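Local atomic coordinates of cycloalternan-forming enzyme (PDB entry 5F7U), a protein that is a multidomain family 31 glycoside hydrolase that joins beta-rich modules, a TIM barrel and a family 6 carbohydrate-binding module. Residues Asp157-Gly171 with Met329-Lys341. The protein carries 1 engineered substitution. Numbering follows the deposited sequence.
Sequences DTLRMELSPTGKETG and MTNMLDYYVISGK
Strands 158-164 and 333-338 run antiparallel as neighbours in the beta-sandwich of the galactose mutarotase-like domain of family 31 glycoside hydrolases, Leu159, Met161 and Leu163 forming hydrogen-bonded pairs with Val337, Tyr335 and Leu333. The central link, Met161 N to Tyr335 O, is 2.8 Å long and almost straight. On the face bearing Arg160, Tyr336 and Asp334, the arginine reaches out fully extended, CG anti to its own N (chi1 -171°), and grips the Asp334 carboxylate side-on. Arg160 NE meets Asp334 OD1 and Arg160 NH2 meets Asp334 OD2, each at 2.9 Å and on the syn side of its oxygen; the two planes are 25° apart, and this two-point salt bridge fixes the guanidinium's rotation. Tyr336 lies alongside: Arg160 CG sits over the ring, 3.9 Å from its centroid, while Tyr336 OH comes over the centre of one guanidinium face. The Glu162 carboxylate stands off the opposite face, OE2 toward the rim, in a long salt bridge to which no N-H points, and OE2 bonds His172. Water 1 donates to Glu162 OE2 and weakly to Asp334 OD2, which probably eases the proximity of these two carboxylates. Asn302, just beyond the neighbouring strand 297-301, also hydrogen-bonds Asp334 OD2 through ND2. The other face is largely apolar. Met161 lays CB over the Tyr335 ring in a CH-pi contact, 3.9 Å from its centroid, and its bent chain returns CE to apolar contact, 3.5 Å from Tyr335 CE2; SD lies obliquely to the ring, a Met-aromatic contact. Asn240 holds the phenol OH. Beside the end of strand 158-164 and the start of strand 333-338, Met332 CG and SD pack on Glu169 CB, both at 3.7 Å; waters 2 and 3 lie between the Glu169 carboxylate, bonded by Ser164 OG, and Met329 O and probably bridge them.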
loop_
_atom_site.group_PDB
_atom_site.type_symbol
_atom_site.label_atom_id
_atom_site.label_comp_id
_atom_site.label_asym_id
_atom_site.label_seq_id
_atom_site.Cartn_x
_atom_site.Cartn_y
_atom_site.Cartn_z
ATOM N N ASP A 157 -24.693 5.092 0.942
ATOM C CA ASP A 157 -23.767 5.012 2.087
ATOM C C ASP A 157 -22.576 5.992 2.043
ATOM O O ASP A 157 -21.644 5.843 2.821
ATOM C CB ASP A 157 -23.258 3.562 2.270
ATOM C CG ASP A 157 -22.542 3.005 1.042
ATOM O OD1 ASP A 157 -22.267 3.743 0.074
ATOM O OD2 ASP A 157 -22.265 1.787 1.036
ATOM N N THR A 158 -22.608 6.971 1.132
ATOM C CA THR A 158 -21.469 7.873 0.920
ATOM C C THR A 158 -22.017 9.291 0.743
ATOM O O THR A 158 -22.669 9.580 -0.262
ATOM C CB THR A 158 -20.634 7.430 -0.303
ATOM O OG1 THR A 158 -20.100 6.119 -0.071
ATOM C CG2 THR A 158 -19.447 8.397 -0.566
ATOM N N LEU A 159 -21.764 10.138 1.742
ATOM C CA LEU A 159 -22.301 11.501 1.791
ATOM C C LEU A 159 -21.273 12.493 1.277
ATOM O O LEU A 159 -20.116 12.432 1.670
ATOM C CB LEU A 159 -22.695 11.843 3.227
ATOM C CG LEU A 159 -23.110 13.283 3.557
ATOM C CD1 LEU A 159 -24.461 13.614 2.927
ATOM C CD2 LEU A 159 -23.158 13.483 5.066
ATOM N N ARG A 160 -21.703 13.406 0.418
ATOM C CA ARG A 160 -20.829 14.459 -0.101
ATOM C C ARG A 160 -21.292 15.807 0.435
ATOM O O ARG A 160 -22.469 16.148 0.337
ATOM C CB ARG A 160 -20.880 14.483 -1.636
ATOM C CG ARG A 160 -19.843 15.392 -2.271
ATOM C CD ARG A 160 -20.107 15.437 -3.757
ATOM N NE ARG A 160 -19.055 16.126 -4.481
ATOM C CZ ARG A 160 -19.007 16.187 -5.810
ATOM N NH1 ARG A 160 -19.962 15.603 -6.550
ATOM N NH2 ARG A 160 -17.988 16.807 -6.399
ATOM N N MET A 161 -20.356 16.581 0.975
ATOM C CA MET A 161 -20.618 17.948 1.434
ATOM C C MET A 161 -19.909 18.952 0.558
ATOM O O MET A 161 -18.723 18.808 0.325
ATOM C CB MET A 161 -20.050 18.133 2.840
ATOM C CG MET A 161 -21.074 18.053 3.926
ATOM S SD MET A 161 -21.602 16.366 4.117
ATOM C CE MET A 161 -20.155 15.748 5.004
ATOM N N GLU A 162 -20.634 19.986 0.117
ATOM C CA GLU A 162 -20.033 21.011 -0.721
ATOM C C GLU A 162 -20.419 22.354 -0.139
ATOM O O GLU A 162 -21.615 22.688 -0.038
ATOM C CB GLU A 162 -20.482 20.883 -2.176
ATOM C CG GLU A 162 -19.919 19.649 -2.876
ATOM C CD GLU A 162 -20.551 19.451 -4.234
ATOM O OE1 GLU A 162 -21.675 18.902 -4.321
ATOM O OE2 GLU A 162 -19.923 19.880 -5.209
ATOM N N LEU A 163 -19.410 23.094 0.315
ATOM C CA LEU A 163 -19.677 24.378 0.972
ATOM C C LEU A 163 -19.291 25.513 0.029
ATOM O O LEU A 163 -18.148 25.555 -0.464
ATOM C CB LEU A 163 -18.879 24.485 2.280
ATOM C CG LEU A 163 -18.977 25.856 2.970
ATOM C CD1 LEU A 163 -20.347 26.065 3.642
ATOM C CD2 LEU A 163 -17.826 26.001 3.961
ATOM N N SER A 164 -20.243 26.427 -0.186
ATOM C CA SER A 164 -20.028 27.691 -0.906
ATOM C C SER A 164 -20.158 28.841 0.110
ATOM O O SER A 164 -21.286 29.227 0.448
ATOM C CB SER A 164 -21.119 27.850 -1.995
ATOM O OG SER A 164 -21.001 29.095 -2.677
ATOM N N PRO A 165 -19.026 29.395 0.594
ATOM C CA PRO A 165 -19.099 30.498 1.576
ATOM C C PRO A 165 -19.952 31.690 1.121
ATOM O O PRO A 165 -20.698 32.235 1.929
ATOM C CB PRO A 165 -17.638 30.906 1.725
ATOM C CG PRO A 165 -16.931 29.574 1.633
ATOM C CD PRO A 165 -17.633 28.912 0.453
ATOM N N THR A 166 -19.846 32.072 -0.152
ATOM C CA THR A 166 -20.646 33.193 -0.693
ATOM C C THR A 166 -22.072 32.799 -1.085
ATOM O O THR A 166 -22.923 33.680 -1.279
ATOM C CB THR A 166 -19.990 33.843 -1.925
ATOM O OG1 THR A 166 -20.005 32.914 -3.025
ATOM C CG2 THR A 166 -18.548 34.284 -1.614
ATOM N N GLY A 167 -22.313 31.500 -1.239
ATOM C CA GLY A 167 -23.589 30.976 -1.721
ATOM C C GLY A 167 -23.798 31.121 -3.223
ATOM O O GLY A 167 -24.875 30.793 -3.729
ATOM N N LYS A 168 -22.776 31.580 -3.946
ATOM C CA LYS A 168 -22.864 31.791 -5.397
ATOM C C LYS A 168 -22.631 30.536 -6.237
ATOM O O LYS A 168 -22.930 30.524 -7.440
ATOM C CB LYS A 168 -21.920 32.914 -5.840
ATOM C CG LYS A 168 -22.239 34.256 -5.202
ATOM C CD LYS A 168 -21.306 35.350 -5.707
ATOM C CE LYS A 168 -21.588 36.672 -5.011
ATOM N NZ LYS A 168 -20.776 37.775 -5.602
ATOM N N GLU A 169 -22.093 29.490 -5.617
ATOM C CA GLU A 169 -21.893 28.214 -6.301
ATOM C C GLU A 169 -22.968 27.234 -5.890
ATOM O O GLU A 169 -23.636 27.427 -4.869
ATOM C CB GLU A 169 -20.503 27.637 -5.997
ATOM C CG GLU A 169 -19.360 28.488 -6.526
ATOM C CD GLU A 169 -19.107 29.711 -5.655
ATOM O OE1 GLU A 169 -19.145 29.590 -4.408
ATOM O OE2 GLU A 169 -18.895 30.795 -6.217
ATOM N N THR A 170 -23.140 26.197 -6.704
ATOM C CA THR A 170 -24.165 25.191 -6.465
ATOM C C THR A 170 -23.529 23.806 -6.429
ATOM O O THR A 170 -22.712 23.474 -7.281
ATOM C CB THR A 170 -25.238 25.280 -7.563
ATOM O OG1 THR A 170 -25.757 26.615 -7.577
ATOM C CG2 THR A 170 -26.390 24.290 -7.314
ATOM N N GLY A 171 -23.937 22.994 -5.458
ATOM C CA GLY A 171 -23.467 21.608 -5.358
ATOM C C GLY A 171 -23.931 20.680 -6.485
ATOM O O GLY A 171 -24.817 21.021 -7.276
ATOM N N MET A 329 -12.539 32.694 -4.898
ATOM C CA MET A 329 -13.715 32.653 -4.026
ATOM C C MET A 329 -14.794 31.727 -4.556
ATOM O O MET A 329 -15.767 31.479 -3.859
ATOM C CB MET A 329 -14.301 34.051 -3.832
ATOM C CG MET A 329 -13.331 35.001 -3.151
ATOM S SD MET A 329 -14.006 36.647 -2.935
ATOM C CE MET A 329 -15.183 36.281 -1.640
ATOM N N THR A 330 -14.611 31.218 -5.774
ATOM C CA THR A 330 -15.596 30.312 -6.396
ATOM C C THR A 330 -15.250 28.825 -6.217
ATOM O O THR A 330 -16.017 27.960 -6.653
ATOM C CB THR A 330 -15.818 30.638 -7.898
ATOM O OG1 THR A 330 -14.643 30.290 -8.648
ATOM C CG2 THR A 330 -16.126 32.110 -8.088
ATOM N N ASN A 331 -14.113 28.521 -5.575
ATOM C CA ASN A 331 -13.716 27.122 -5.317
ATOM C C ASN A 331 -14.394 26.595 -4.047
ATOM O O ASN A 331 -13.962 26.953 -2.944
ATOM C CB ASN A 331 -12.188 27.004 -5.112
ATOM C CG ASN A 331 -11.384 27.137 -6.398
ATOM O OD1 ASN A 331 -11.923 27.028 -7.503
ATOM N ND2 ASN A 331 -10.061 27.364 -6.253
ATOM N N MET A 332 -15.463 25.801 -4.186
ATOM C CA MET A 332 -16.130 25.219 -3.012
ATOM C C MET A 332 -15.241 24.220 -2.258
ATOM O O MET A 332 -14.416 23.539 -2.860
ATOM C CB MET A 332 -17.413 24.486 -3.431
ATOM C CG MET A 332 -18.530 25.409 -3.873
ATOM S SD MET A 332 -20.082 24.491 -4.008
ATOM C CE MET A 332 -19.754 23.550 -5.485
ATOM N N LEU A 333 -15.439 24.120 -0.944
ATOM C CA LEU A 333 -14.913 22.993 -0.182
ATOM C C LEU A 333 -15.768 21.777 -0.518
ATOM O O LEU A 333 -16.983 21.867 -0.522
ATOM C CB LEU A 333 -14.968 23.303 1.325
ATOM C CG LEU A 333 -14.703 22.123 2.279
ATOM C CD1 LEU A 333 -13.249 21.640 2.167
ATOM C CD2 LEU A 333 -15.008 22.510 3.717
ATOM N N ASP A 334 -15.119 20.643 -0.779
ATOM C CA ASP A 334 -15.805 19.447 -1.280
ATOM C C ASP A 334 -15.209 18.243 -0.550
ATOM O O ASP A 334 -14.027 17.922 -0.731
ATOM C CB ASP A 334 -15.567 19.375 -2.792
ATOM C CG ASP A 334 -16.267 18.204 -3.471
ATOM O OD1 ASP A 334 -17.020 17.441 -2.837
ATOM O OD2 ASP A 334 -16.046 18.060 -4.691
ATOM N N TYR A 335 -16.002 17.589 0.302
ATOM C CA TYR A 335 -15.484 16.402 1.013
ATOM C C TYR A 335 -16.545 15.331 1.207
ATOM O O TYR A 335 -17.743 15.608 1.125
ATOM C CB TYR A 335 -14.786 16.770 2.341
ATOM C CG TYR A 335 -15.685 17.295 3.446
ATOM C CD1 TYR A 335 -16.091 18.627 3.454
ATOM C CD2 TYR A 335 -16.094 16.461 4.503
ATOM C CE1 TYR A 335 -16.925 19.136 4.461
ATOM C CE2 TYR A 335 -16.927 16.951 5.522
ATOM C CZ TYR A 335 -17.326 18.289 5.489
ATOM O OH TYR A 335 -18.144 18.833 6.450
ATOM N N TYR A 336 -16.091 14.105 1.430
ATOM C CA TYR A 336 -16.999 12.975 1.524
ATOM C C TYR A 336 -16.813 12.282 2.858
ATOM O O TYR A 336 -15.677 12.144 3.342
ATOM C CB TYR A 336 -16.722 11.949 0.436
ATOM C CG TYR A 336 -16.871 12.403 -0.997
ATOM C CD1 TYR A 336 -15.862 13.162 -1.637
ATOM C CD2 TYR A 336 -17.972 11.999 -1.760
ATOM C CE1 TYR A 336 -16.002 13.551 -2.982
ATOM C CE2 TYR A 336 -18.111 12.373 -3.094
ATOM C CZ TYR A 336 -17.129 13.142 -3.693
ATOM O OH TYR A 336 -17.307 13.465 -5.026
ATOM N N VAL A 337 -17.927 11.848 3.452
ATOM C CA VAL A 337 -17.884 10.891 4.552
ATOM C C VAL A 337 -18.423 9.567 3.999
ATOM O O VAL A 337 -19.566 9.487 3.572
ATOM C CB VAL A 337 -18.686 11.371 5.787
ATOM C CG1 VAL A 337 -18.682 10.296 6.880
ATOM C CG2 VAL A 337 -18.125 12.698 6.298
ATOM N N ILE A 338 -17.571 8.552 4.029
ATOM C CA ILE A 338 -17.768 7.313 3.290
ATOM C C ILE A 338 -18.025 6.189 4.281
ATOM O O ILE A 338 -17.189 5.922 5.148
ATOM C CB ILE A 338 -16.516 6.991 2.441
ATOM C CG1 ILE A 338 -16.161 8.203 1.545
ATOM C CG2 ILE A 338 -16.758 5.732 1.609
ATOM C CD1 ILE A 338 -14.907 8.006 0.711
ATOM N N SER A 339 -19.193 5.557 4.155
ATOM C CA SER A 339 -19.506 4.344 4.902
ATOM C C SER A 339 -19.502 3.169 3.915
ATOM O O SER A 339 -19.165 3.336 2.739
ATOM C CB SER A 339 -20.863 4.498 5.590
ATOM O OG SER A 339 -21.182 3.332 6.344
ATOM N N GLY A 340 -19.822 1.973 4.400
ATOM C CA GLY A 340 -19.892 0.805 3.534
ATOM C C GLY A 340 -20.204 -0.440 4.346
ATOM O O GLY A 340 -20.487 -0.338 5.545
ATOM N N LYS A 341 -20.148 -1.595 3.683
ATOM C CA LYS A 341 -20.497 -2.886 4.292
ATOM C C LYS A 341 -19.437 -3.307 5.313
ATOM O O LYS A 341 -19.745 -3.951 6.331
ATOM C CB LYS A 341 -20.652 -3.968 3.210
ATOM C CG LYS A 341 -21.735 -3.655 2.174
ATOM C CD LYS A 341 -21.895 -4.761 1.116
ATOM C CE LYS A 341 -20.986 -4.584 -0.114
ATOM N NZ LYS A 341 -21.300 -3.349 -0.907
HETATM O O HOH W 1 -17.472 20.741 -5.573
HETATM O O HOH W 2 -18.112 32.817 -4.742
HETATM O O HOH W 3 -18.030 30.819 -2.192
#